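PDB 6NQI: Pre-mRNA splicing factor PRP8 from Cyanidioschyzon merolae, which probably binds U2, U5 and U6 snRNAs and pre-mRNA intron sequence in the spliceosome, this chain being its RNase H-like domain. Local coordinates for residues I13-T18 with A111-Q117; R21-V27 with T129-R133; L38-H44 with S134-W140. All blocks are in the same frame, centred on the assembly; numbering follows the deposited sequence.

Interaction 1 (I13-T18 with A111-Q117); sequences IVDDRT and AAAMPLQ. With BME (beta-mercaptoethanol), chain C.
The contact sets the inner strand 11-21 of an RNase H-like sheet against the loop that follows strand 107-108. Residues 13-15 are extended; Asp16 already departs from strand angles (psi 11°). The chain turns a corner at Arg17 and Thr18. Residues 111-113 have helical backbone angles, Pro115 centres an inverse gamma turn, and Leu116 and Gln117 are in a 3-10 segment. The register pairs Ile13 with Ala111 (CA to CA 6.8 Å) and Asp15 with Gln117 (6.4 Å). Ile13 (m, m) points toward the loop. Ile13 CG2 lies 3.7 Å from Ala111 CB, and Ile13 CD1 4.1 Å from Met114 CE. Leu116 (t, p) brings CD2 to 3.8 Å from Ile13 O. The polar half is built on Asp15 (chi1 t). Its OD1 accepts from Arg17 N at 3.1 Å, an Asx turn, and from Arg17 NE at 2.8 Å. Its OD2 forms a salt bridge with Arg17 NH2 (2.8 Å) and a weak hydrogen bond with Gln117 N (3.1 Å). Arg17 NH2 is also 2.9 Å from Met114 O, and Arg17 NH1 bonds weakly to Ala112 O (3.4 Å). Gln117 (chi1 p, chi2 t) lays NE2 over one guanidinium face and brings OE1 to 3.3 Å from Arg17 CB and 3.4 Å from Thr18 CG2. Asp16 points away and binds beta-mercaptoethanol, probably from crystallisation. Strands 24-32 and 81-84 flank strand 11-21, a central place typical of the first strand in the RNase H fold.

Interaction 2 (R21-V27 with T129-R133); sequences RPHANGV and TQTAR
Residues 21-24 form the type II turn of the beta hairpin made by strands 11-21 and 24-32, with Ala24 N bonded to Arg21 O at 3.0 Å. The chain then runs extended to Val27. The C-terminal end of helix 123-130 packs on this sheet, and the chain continues as a loop to Arg133. Asn25 and Gln130 are the nearest pair, CA to CA 5.9 Å. Asn25 (chi1 m, chi2 -29°) points toward the helix end. Its ND2 donates to Thr129 O at 3.1 Å, almost in line, and weakly to Ala132 O at 3.4 Å. Thr129 (chi1 m) turns CG2 to within 4.1 Å of Asn25 CB, and its OG1, bonded to Ile125 O within the helix, lies 3.6 Å from CG2 of Val27 (chi1 t). The Arg21 side chain (m, t, m) runs away from the turn apex, alongside the start of the next strand. Arg21 NH2 donates to Asn25 O at 3.2 Å and lies 4.0 Å from Thr129 CG2. Thr129 O also takes Ala132 N (3.2 Å). One amide side chain thus donates to two carbonyls at the helix end and accepts from Arg45 N, just after strand 37-43. The join rests on neutral hydrogen bonds, one good and one weak, with little apolar packing.

Interaction 3 (L38-H44 with S134-W140); sequences LFVKIVH and SSELSIW
Strands 38-43 and 137-140 pair antiparallel, their axes 4.8 Å apart at closest and 156° between directions. Leu38 with Trp140 and Val40 with Ser138 are hydrogen-bonded pairs, each with two backbone bonds: Leu38 N to Trp140 O and Trp140 N to Leu38 O (both 2.8 Å), Val40 N to Ser138 O and Ser138 N to Val40 O (both 2.9 Å). Phe39 with Ile139 and Lys41 with Leu137 are non-hydrogen-bonded pairs. On one face Phe39 (chi1 m) fits against two neighbours: its CD1 is 3.6 Å from Ile139 CG1, and its CB is 4.3 Å from Leu137 CD1. Helix 54-71 touches Phe39, Lys41 and Leu137 here. On the other face the Trp140 indole (chi1 m, chi2 67°) stands across the strand, its pyrrole edge turned back toward Ser138 and against Val40. Trp140 CD1 rests 3.5 Å from Val40 CG2, and Trp140 NE1 bonds weakly to Ser138 OG (3.3 Å). Ser138 is small enough for the indole edge to lie close. Leu38 CB meets Trp140 CB at 4.3 Å, and Ile42 CD1 lies 4.3 Å from Glu136 CB. Helix 123-130 touches Ile42, Ser138 and Trp140. Just before strand 137-140, Ser135 centres an inverse gamma turn. Lys41 bends at chi2 (p) to reach it. Strand 137-141 extends the RNase H-like sheet at its edge. The chemistry is mainly backbone hydrogen bonding with mostly apolar side chains on both faces. Past Lys41 and Leu137 the join continues through Ile42 N to Glu136 O (2.8 Å), Lys41 NZ to Ser135 O (2.8 Å) and His44 N to Ser135 OG (3.0 Å).

From the N terminus, the chain passes through 13-18, 21-27 and 38-44 on three successive strands. It later returns through 111-117, 129-133 and 134-140 in the same order. Each contact closes a loop of about 90 to 100 residues, and all three loops cross; none nests in another. Interactions 1 and 2 join where strands 11-21 and 24-32 pair, with Thr18 O 2.5 Å from Val27 N. Interactions 2 and 3 join where strands 24-32 and 37-43 pair, with Gly26 O 2.8 Å from Val43 N. Together they tie the antiparallel half of the sheet to the loop after strand 107-108, helix 123-130 and the edge strand 137-141.

Interaction 1 (I13-T18 with A111-Q117)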
loop_
_atom_site.group_PDB
_atom_site.type_symbol
_atom_site.label_atom_id
_atom_site.label_comp_id
_atom_site.label_asym_id
_atom_site.label_seq_id
_atom_site.Cartn_x
_atom_site.Cartn_y
_atom_site.Cartn_z
ATOM N N ILE A 13 5.558 3.242 -1.799
ATOM C CA ILE A 13 5.858 2.133 -0.905
ATOM C C ILE A 13 5.084 0.899 -1.400
ATOM O O ILE A 13 3.844 0.901 -1.450
ATOM C CB ILE A 13 5.483 2.471 0.545
ATOM C CG1 ILE A 13 5.888 3.898 0.955
ATOM C CG2 ILE A 13 6.193 1.510 1.465
ATOM C CD1 ILE A 13 7.392 4.186 1.084
ATOM N N VAL A 14 5.806 -0.148 -1.791
ATOM C CA VAL A 14 5.184 -1.337 -2.348
ATOM C C VAL A 14 5.353 -2.494 -1.376
ATOM O O VAL A 14 6.476 -2.789 -0.936
ATOM C CB VAL A 14 5.764 -1.677 -3.725
ATOM C CG1 VAL A 14 4.827 -2.714 -4.426
ATOM C CG2 VAL A 14 6.002 -0.385 -4.538
ATOM N N ASP A 15 4.233 -3.116 -1.007
ATOM C CA ASP A 15 4.201 -4.207 -0.033
ATOM C C ASP A 15 3.385 -5.343 -0.637
ATOM O O ASP A 15 2.177 -5.194 -0.869
ATOM C CB ASP A 15 3.609 -3.722 1.299
ATOM C CG ASP A 15 3.814 -4.706 2.448
ATOM O OD1 ASP A 15 4.076 -5.900 2.211
ATOM O OD2 ASP A 15 3.727 -4.278 3.623
ATOM N N ASP A 16 4.036 -6.469 -0.908
ATOM C CA ASP A 16 3.345 -7.613 -1.484
ATOM C C ASP A 16 3.293 -8.797 -0.531
ATOM O O ASP A 16 2.870 -9.877 -0.929
ATOM C CB ASP A 16 3.985 -8.000 -2.826
ATOM C CG ASP A 16 5.365 -8.614 -2.673
ATOM O OD1 ASP A 16 5.981 -8.477 -1.589
ATOM O OD2 ASP A 16 5.846 -9.211 -3.667
ATOM N N ARG A 17 3.645 -8.594 0.733
ATOM C CA ARG A 17 3.710 -9.665 1.718
ATOM C C ARG A 17 2.371 -10.378 1.950
ATOM O O ARG A 17 2.342 -11.398 2.655
ATOM C CB ARG A 17 4.247 -9.098 3.024
ATOM C CG ARG A 17 5.697 -8.768 2.939
ATOM C CD ARG A 17 6.197 -8.132 4.203
ATOM N NE ARG A 17 5.782 -6.738 4.330
ATOM C CZ ARG A 17 6.240 -5.936 5.289
ATOM N NH1 ARG A 17 7.114 -6.420 6.170
ATOM N NH2 ARG A 17 5.846 -4.662 5.361
ATOM N N THR A 18 1.273 -9.864 1.397
ATOM C CA THR A 18 -0.027 -10.520 1.400
ATOM C C THR A 18 -0.474 -10.837 -0.024
ATOM O O THR A 18 -1.660 -10.767 -0.364
ATOM C CB THR A 18 -1.077 -9.655 2.098
ATOM O OG1 THR A 18 -1.204 -8.400 1.411
ATOM C CG2 THR A 18 -0.723 -9.442 3.554
ATOM N N ALA A 111 11.307 -1.111 3.176
ATOM C CA ALA A 111 9.959 -0.757 3.618
ATOM C C ALA A 111 9.410 -1.763 4.617
ATOM O O ALA A 111 8.370 -1.494 5.232
ATOM C CB ALA A 111 9.003 -0.651 2.426
ATOM N N ALA A 112 10.161 -2.844 4.870
ATOM C CA ALA A 112 9.727 -3.883 5.794
ATOM C C ALA A 112 9.347 -3.303 7.147
ATOM O O ALA A 112 8.343 -3.706 7.747
ATOM C CB ALA A 112 10.835 -4.925 5.949
ATOM N N ALA A 113 10.135 -2.342 7.637
ATOM C CA ALA A 113 9.837 -1.670 8.894
ATOM C C ALA A 113 8.426 -1.093 8.926
ATOM O O ALA A 113 7.914 -0.799 10.013
ATOM C CB ALA A 113 10.854 -0.554 9.137
ATOM N N MET A 114 7.773 -0.953 7.768
ATOM C CA MET A 114 6.440 -0.362 7.710
ATOM C C MET A 114 5.371 -1.408 7.424
ATOM O O MET A 114 5.329 -1.963 6.314
ATOM C CB MET A 114 6.375 0.774 6.681
ATOM C CG MET A 114 7.364 1.917 6.999
ATOM S SD MET A 114 7.558 3.240 5.769
ATOM C CE MET A 114 8.678 2.528 4.570
ATOM N N PRO A 115 4.507 -1.733 8.401
ATOM C CA PRO A 115 3.494 -2.794 8.213
ATOM C C PRO A 115 2.282 -2.297 7.443
ATOM O O PRO A 115 1.161 -2.199 7.947
ATOM C CB PRO A 115 3.150 -3.167 9.654
ATOM C CG PRO A 115 3.263 -1.861 10.371
ATOM C CD PRO A 115 4.478 -1.185 9.768
ATOM N N LEU A 116 2.529 -1.985 6.169
ATOM C CA LEU A 116 1.470 -1.552 5.266
ATOM C C LEU A 116 0.471 -2.681 5.007
ATOM O O LEU A 116 -0.731 -2.426 4.834
ATOM C CB LEU A 116 2.104 -1.053 3.967
ATOM C CG LEU A 116 1.212 -0.565 2.844
ATOM C CD1 LEU A 116 0.448 0.649 3.290
ATOM C CD2 LEU A 116 2.062 -0.232 1.649
ATOM N N GLN A 117 0.946 -3.933 4.991
ATOM C CA GLN A 117 0.054 -5.069 4.783
ATOM C C GLN A 117 -1.026 -5.144 5.861
ATOM O O GLN A 117 -2.061 -5.785 5.647
ATOM C CB GLN A 117 0.826 -6.390 4.806
ATOM C CG GLN A 117 1.746 -6.518 5.999
ATOM C CD GLN A 117 2.402 -7.889 6.111
ATOM O OE1 GLN A 117 2.040 -8.830 5.400
ATOM N NE2 GLN A 117 3.350 -8.014 7.034
HETATM C C1 BME C . 6.729 -5.429 -2.862
HETATM C C2 BME C . 7.809 -5.862 -3.833
HETATM O O1 BME C . 7.122 -5.973 -1.627
HETATM S S2 BME C . 7.390 -5.625 -5.578
#

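Interaction 2 (R21-V27 with T129-R133)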
loop_
_atom_site.group_PDB
_atom_site.type_symbol
_atom_site.label_atom_id
_atom_site.label_comp_id
_atom_site.label_asym_id
_atom_site.label_seq_id
_atom_site.Cartn_x
_atom_site.Cartn_y
_atom_site.Cartn_z
ATOM N N ARG A 21 -2.415 -15.515 0.340
ATOM C CA ARG A 21 -3.006 -15.811 1.638
ATOM C C ARG A 21 -3.662 -17.181 1.549
ATOM O O ARG A 21 -4.389 -17.448 0.581
ATOM C CB ARG A 21 -4.036 -14.748 2.070
ATOM C CG ARG A 21 -3.404 -13.403 2.495
ATOM C CD ARG A 21 -4.384 -12.509 3.260
ATOM N NE ARG A 21 -5.607 -12.276 2.510
ATOM C CZ ARG A 21 -6.757 -11.939 3.070
ATOM N NH1 ARG A 21 -6.824 -11.800 4.389
ATOM N NH2 ARG A 21 -7.836 -11.759 2.316
ATOM N N PRO A 22 -3.370 -18.102 2.482
ATOM C CA PRO A 22 -3.902 -19.471 2.366
ATOM C C PRO A 22 -5.394 -19.489 2.070
ATOM O O PRO A 22 -6.188 -18.937 2.835
ATOM C CB PRO A 22 -3.585 -20.084 3.737
ATOM C CG PRO A 22 -2.375 -19.341 4.201
ATOM C CD PRO A 22 -2.580 -17.918 3.712
ATOM N N HIS A 23 -5.766 -20.094 0.937
ATOM C CA HIS A 23 -7.167 -20.271 0.539
ATOM C C HIS A 23 -7.957 -18.961 0.527
ATOM O O HIS A 23 -9.121 -18.909 0.926
ATOM C CB HIS A 23 -7.878 -21.289 1.423
ATOM C CG HIS A 23 -7.277 -22.666 1.422
ATOM N ND1 HIS A 23 -6.487 -23.141 2.450
ATOM C CD2 HIS A 23 -7.427 -23.698 0.556
ATOM C CE1 HIS A 23 -6.142 -24.391 2.193
ATOM N NE2 HIS A 23 -6.702 -24.754 1.052
ATOM N N ALA A 24 -7.321 -17.885 0.079
ATOM C CA ALA A 24 -8.033 -16.622 -0.068
ATOM C C ALA A 24 -7.285 -15.755 -1.064
ATOM O O ALA A 24 -6.083 -15.934 -1.281
ATOM C CB ALA A 24 -8.191 -15.886 1.265
ATOM N N ASN A 25 -8.018 -14.851 -1.707
ATOM C CA ASN A 25 -7.376 -13.851 -2.553
ATOM C C ASN A 25 -6.425 -13.005 -1.718
ATOM O O ASN A 25 -6.767 -12.582 -0.612
ATOM C CB ASN A 25 -8.417 -12.942 -3.203
ATOM C CG ASN A 25 -9.442 -13.697 -4.029
ATOM O OD1 ASN A 25 -9.166 -14.766 -4.577
ATOM N ND2 ASN A 25 -10.629 -13.121 -4.148
ATOM N N GLY A 26 -5.217 -12.787 -2.242
ATOM C CA GLY A 26 -4.251 -11.887 -1.643
ATOM C C GLY A 26 -4.400 -10.456 -2.137
ATOM O O GLY A 26 -5.327 -10.114 -2.873
ATOM N N VAL A 27 -3.448 -9.608 -1.727
ATOM C CA VAL A 27 -3.438 -8.182 -2.079
ATOM C C VAL A 27 -1.991 -7.716 -2.196
ATOM O O VAL A 27 -1.118 -8.166 -1.449
ATOM C CB VAL A 27 -4.212 -7.321 -1.047
ATOM C CG1 VAL A 27 -3.944 -5.852 -1.252
ATOM C CG2 VAL A 27 -5.703 -7.531 -1.167
ATOM N N THR A 129 -12.081 -7.569 -1.008
ATOM C CA THR A 129 -11.048 -8.485 -1.472
ATOM C C THR A 129 -11.570 -9.896 -1.634
ATOM O O THR A 129 -11.383 -10.511 -2.690
ATOM C CB THR A 129 -9.867 -8.490 -0.507
ATOM O OG1 THR A 129 -9.231 -7.213 -0.502
ATOM C CG2 THR A 129 -8.874 -9.585 -0.879
ATOM N N GLN A 130 -12.209 -10.445 -0.596
ATOM C CA GLN A 130 -12.635 -11.843 -0.693
ATOM C C GLN A 130 -13.686 -12.056 -1.774
ATOM O O GLN A 130 -13.650 -13.064 -2.486
ATOM C CB GLN A 130 -13.134 -12.350 0.645
ATOM C CG GLN A 130 -11.998 -12.580 1.597
ATOM C CD GLN A 130 -12.465 -13.108 2.921
ATOM O OE1 GLN A 130 -13.267 -14.054 2.982
ATOM N NE2 GLN A 130 -11.965 -12.510 4.002
ATOM N N THR A 131 -14.604 -11.116 -1.934
ATOM C CA THR A 131 -15.673 -11.252 -2.915
ATOM C C THR A 131 -15.220 -10.974 -4.343
ATOM O O THR A 131 -16.035 -11.081 -5.263
ATOM C CB THR A 131 -16.819 -10.295 -2.553
ATOM O OG1 THR A 131 -16.270 -8.993 -2.245
ATOM C CG2 THR A 131 -17.649 -10.826 -1.368
ATOM N N ALA A 132 -13.954 -10.617 -4.555
ATOM C CA ALA A 132 -13.467 -10.319 -5.897
ATOM C C ALA A 132 -13.490 -11.569 -6.782
ATOM O O ALA A 132 -13.217 -12.683 -6.333
ATOM C CB ALA A 132 -12.057 -9.734 -5.834
ATOM N N ARG A 133 -13.768 -11.356 -8.070
ATOM C CA ARG A 133 -13.789 -12.435 -9.043
ATOM C C ARG A 133 -12.657 -12.355 -10.056
ATOM O O ARG A 133 -12.348 -13.369 -10.693
ATOM C CB ARG A 133 -15.133 -12.446 -9.798
ATOM C CG ARG A 133 -16.345 -12.611 -8.876
ATOM C CD ARG A 133 -17.647 -12.916 -9.606
ATOM N NE ARG A 133 -18.172 -11.815 -10.413
ATOM C CZ ARG A 133 -19.029 -10.895 -9.974
ATOM N NH1 ARG A 133 -19.455 -10.919 -8.715
ATOM N NH2 ARG A 133 -19.460 -9.950 -10.800
#

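Interaction 3 (L38-H44 with S134-W140)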
loop_
_atom_site.group_PDB
_atom_site.type_symbol
_atom_site.label_atom_id
_atom_site.label_comp_id
_atom_site.label_asym_id
_atom_site.label_seq_id
_atom_site.Cartn_x
_atom_site.Cartn_y
_atom_site.Cartn_z
ATOM N N LEU A 38 -3.721 5.296 -2.468
ATOM C CA LEU A 38 -3.456 3.889 -2.179
ATOM C C LEU A 38 -3.944 3.006 -3.324
ATOM O O LEU A 38 -5.127 3.053 -3.677
ATOM C CB LEU A 38 -4.111 3.482 -0.857
ATOM C CG LEU A 38 -3.801 2.042 -0.459
ATOM C CD1 LEU A 38 -2.338 1.905 -0.123
ATOM C CD2 LEU A 38 -4.667 1.560 0.709
ATOM N N PHE A 39 -3.032 2.207 -3.904
ATOM C CA PHE A 39 -3.344 1.234 -4.953
ATOM C C PHE A 39 -3.481 -0.147 -4.325
ATOM O O PHE A 39 -2.473 -0.765 -3.947
ATOM C CB PHE A 39 -2.244 1.191 -6.012
ATOM C CG PHE A 39 -1.934 2.502 -6.623
ATOM C CD1 PHE A 39 -2.669 2.970 -7.686
ATOM C CD2 PHE A 39 -0.916 3.287 -6.117
ATOM C CE1 PHE A 39 -2.357 4.188 -8.267
ATOM C CE2 PHE A 39 -0.607 4.505 -6.678
ATOM C CZ PHE A 39 -1.330 4.957 -7.754
ATOM N N VAL A 40 -4.712 -0.648 -4.260
ATOM C CA VAL A 40 -4.990 -2.005 -3.809
ATOM C C VAL A 40 -5.131 -2.873 -5.048
ATOM O O VAL A 40 -6.026 -2.652 -5.879
ATOM C CB VAL A 40 -6.256 -2.068 -2.944
ATOM C CG1 VAL A 40 -6.398 -3.438 -2.348
ATOM C CG2 VAL A 40 -6.194 -1.045 -1.848
ATOM N N LYS A 41 -4.229 -3.830 -5.201
ATOM C CA LYS A 41 -4.301 -4.783 -6.295
ATOM C C LYS A 41 -4.662 -6.143 -5.701
ATOM O O LYS A 41 -3.829 -6.779 -5.053
ATOM C CB LYS A 41 -2.976 -4.821 -7.058
ATOM C CG LYS A 41 -2.891 -5.930 -8.063
ATOM C CD LYS A 41 -3.763 -5.668 -9.301
ATOM C CE LYS A 41 -3.453 -6.686 -10.407
ATOM N NZ LYS A 41 -4.300 -6.477 -11.612
ATOM N N ILE A 42 -5.898 -6.582 -5.905
ATOM C CA ILE A 42 -6.334 -7.881 -5.391
ATOM C C ILE A 42 -5.762 -8.979 -6.281
ATOM O O ILE A 42 -5.959 -8.958 -7.496
ATOM C CB ILE A 42 -7.869 -7.960 -5.314
ATOM C CG1 ILE A 42 -8.417 -6.744 -4.539
ATOM C CG2 ILE A 42 -8.291 -9.241 -4.664
ATOM C CD1 ILE A 42 -9.920 -6.593 -4.554
ATOM N N VAL A 43 -4.998 -9.898 -5.687
ATOM C CA VAL A 43 -4.394 -11.044 -6.375
ATOM C C VAL A 43 -5.323 -12.252 -6.205
ATOM O O VAL A 43 -5.461 -12.798 -5.102
ATOM C CB VAL A 43 -2.991 -11.350 -5.836
ATOM C CG1 VAL A 43 -2.423 -12.612 -6.485
ATOM C CG2 VAL A 43 -2.066 -10.158 -6.060
ATOM N N HIS A 44 -5.962 -12.685 -7.290
ATOM C CA HIS A 44 -6.946 -13.750 -7.177
ATOM C C HIS A 44 -6.302 -15.097 -6.874
ATOM O O HIS A 44 -5.151 -15.354 -7.232
ATOM C CB HIS A 44 -7.767 -13.849 -8.450
ATOM C CG HIS A 44 -9.134 -14.395 -8.220
ATOM N ND1 HIS A 44 -9.432 -15.736 -8.338
ATOM C CD2 HIS A 44 -10.279 -13.781 -7.839
ATOM C CE1 HIS A 44 -10.710 -15.918 -8.058
ATOM N NE2 HIS A 44 -11.244 -14.749 -7.755
ATOM N N SER A 134 -12.052 -11.185 -10.230
ATOM C CA SER A 134 -10.877 -10.958 -11.060
ATOM C C SER A 134 -9.758 -10.416 -10.171
ATOM O O SER A 134 -9.945 -10.201 -8.974
ATOM C CB SER A 134 -11.213 -10.009 -12.217
ATOM O OG SER A 134 -12.137 -9.000 -11.821
ATOM N N SER A 135 -8.582 -10.173 -10.754
ATOM C CA SER A 135 -7.475 -9.584 -9.987
ATOM C C SER A 135 -7.598 -8.060 -10.026
ATOM O O SER A 135 -6.853 -7.346 -10.702
ATOM C CB SER A 135 -6.124 -10.083 -10.495
ATOM O OG SER A 135 -5.821 -11.383 -9.990
ATOM N N GLU A 136 -8.562 -7.567 -9.253
ATOM C CA GLU A 136 -9.082 -6.217 -9.408
ATOM C C GLU A 136 -8.165 -5.155 -8.811
ATOM O O GLU A 136 -7.596 -5.325 -7.728
ATOM C CB GLU A 136 -10.466 -6.153 -8.760
ATOM C CG GLU A 136 -11.485 -6.960 -9.549
ATOM C CD GLU A 136 -12.893 -6.868 -9.005
ATOM O OE1 GLU A 136 -13.109 -6.069 -8.055
ATOM O OE2 GLU A 136 -13.763 -7.623 -9.525
ATOM N N LEU A 137 -8.036 -4.046 -9.526
ATOM C CA LEU A 137 -7.350 -2.862 -9.029
ATOM C C LEU A 137 -8.380 -1.847 -8.554
ATOM O O LEU A 137 -9.347 -1.558 -9.269
ATOM C CB LEU A 137 -6.461 -2.238 -10.105
ATOM C CG LEU A 137 -5.911 -0.852 -9.722
ATOM C CD1 LEU A 137 -4.777 -0.947 -8.703
ATOM C CD2 LEU A 137 -5.480 -0.049 -10.946
ATOM N N SER A 138 -8.186 -1.338 -7.337
ATOM C CA SER A 138 -8.951 -0.211 -6.815
ATOM C C SER A 138 -7.991 0.811 -6.204
ATOM O O SER A 138 -6.878 0.471 -5.784
ATOM C CB SER A 138 -10.009 -0.663 -5.779
ATOM O OG SER A 138 -9.497 -1.640 -4.888
ATOM N N ILE A 139 -8.403 2.076 -6.204
ATOM C CA ILE A 139 -7.586 3.168 -5.681
ATOM C C ILE A 139 -8.371 3.902 -4.604
ATOM O O ILE A 139 -9.475 4.397 -4.859
ATOM C CB ILE A 139 -7.138 4.137 -6.795
ATOM C CG1 ILE A 139 -6.284 3.396 -7.829
ATOM C CG2 ILE A 139 -6.361 5.287 -6.214
ATOM C CD1 ILE A 139 -5.992 4.182 -9.079
ATOM N N TRP A 140 -7.778 4.013 -3.422
ATOM C CA TRP A 140 -8.369 4.655 -2.259
ATOM C C TRP A 140 -7.555 5.891 -1.912
ATOM O O TRP A 140 -6.406 6.028 -2.325
ATOM C CB TRP A 140 -8.421 3.688 -1.063
ATOM C CG TRP A 140 -9.116 2.392 -1.398
ATOM C CD1 TRP A 140 -8.683 1.432 -2.259
ATOM C CD2 TRP A 140 -10.376 1.940 -0.898
ATOM N NE1 TRP A 140 -9.583 0.411 -2.320
ATOM C CE2 TRP A 140 -10.639 0.700 -1.497
ATOM C CE3 TRP A 140 -11.307 2.465 0.001
ATOM C CZ2 TRP A 140 -11.797 -0.031 -1.223
ATOM C CZ3 TRP A 140 -12.455 1.743 0.272
ATOM C CH2 TRP A 140 -12.689 0.509 -0.334
#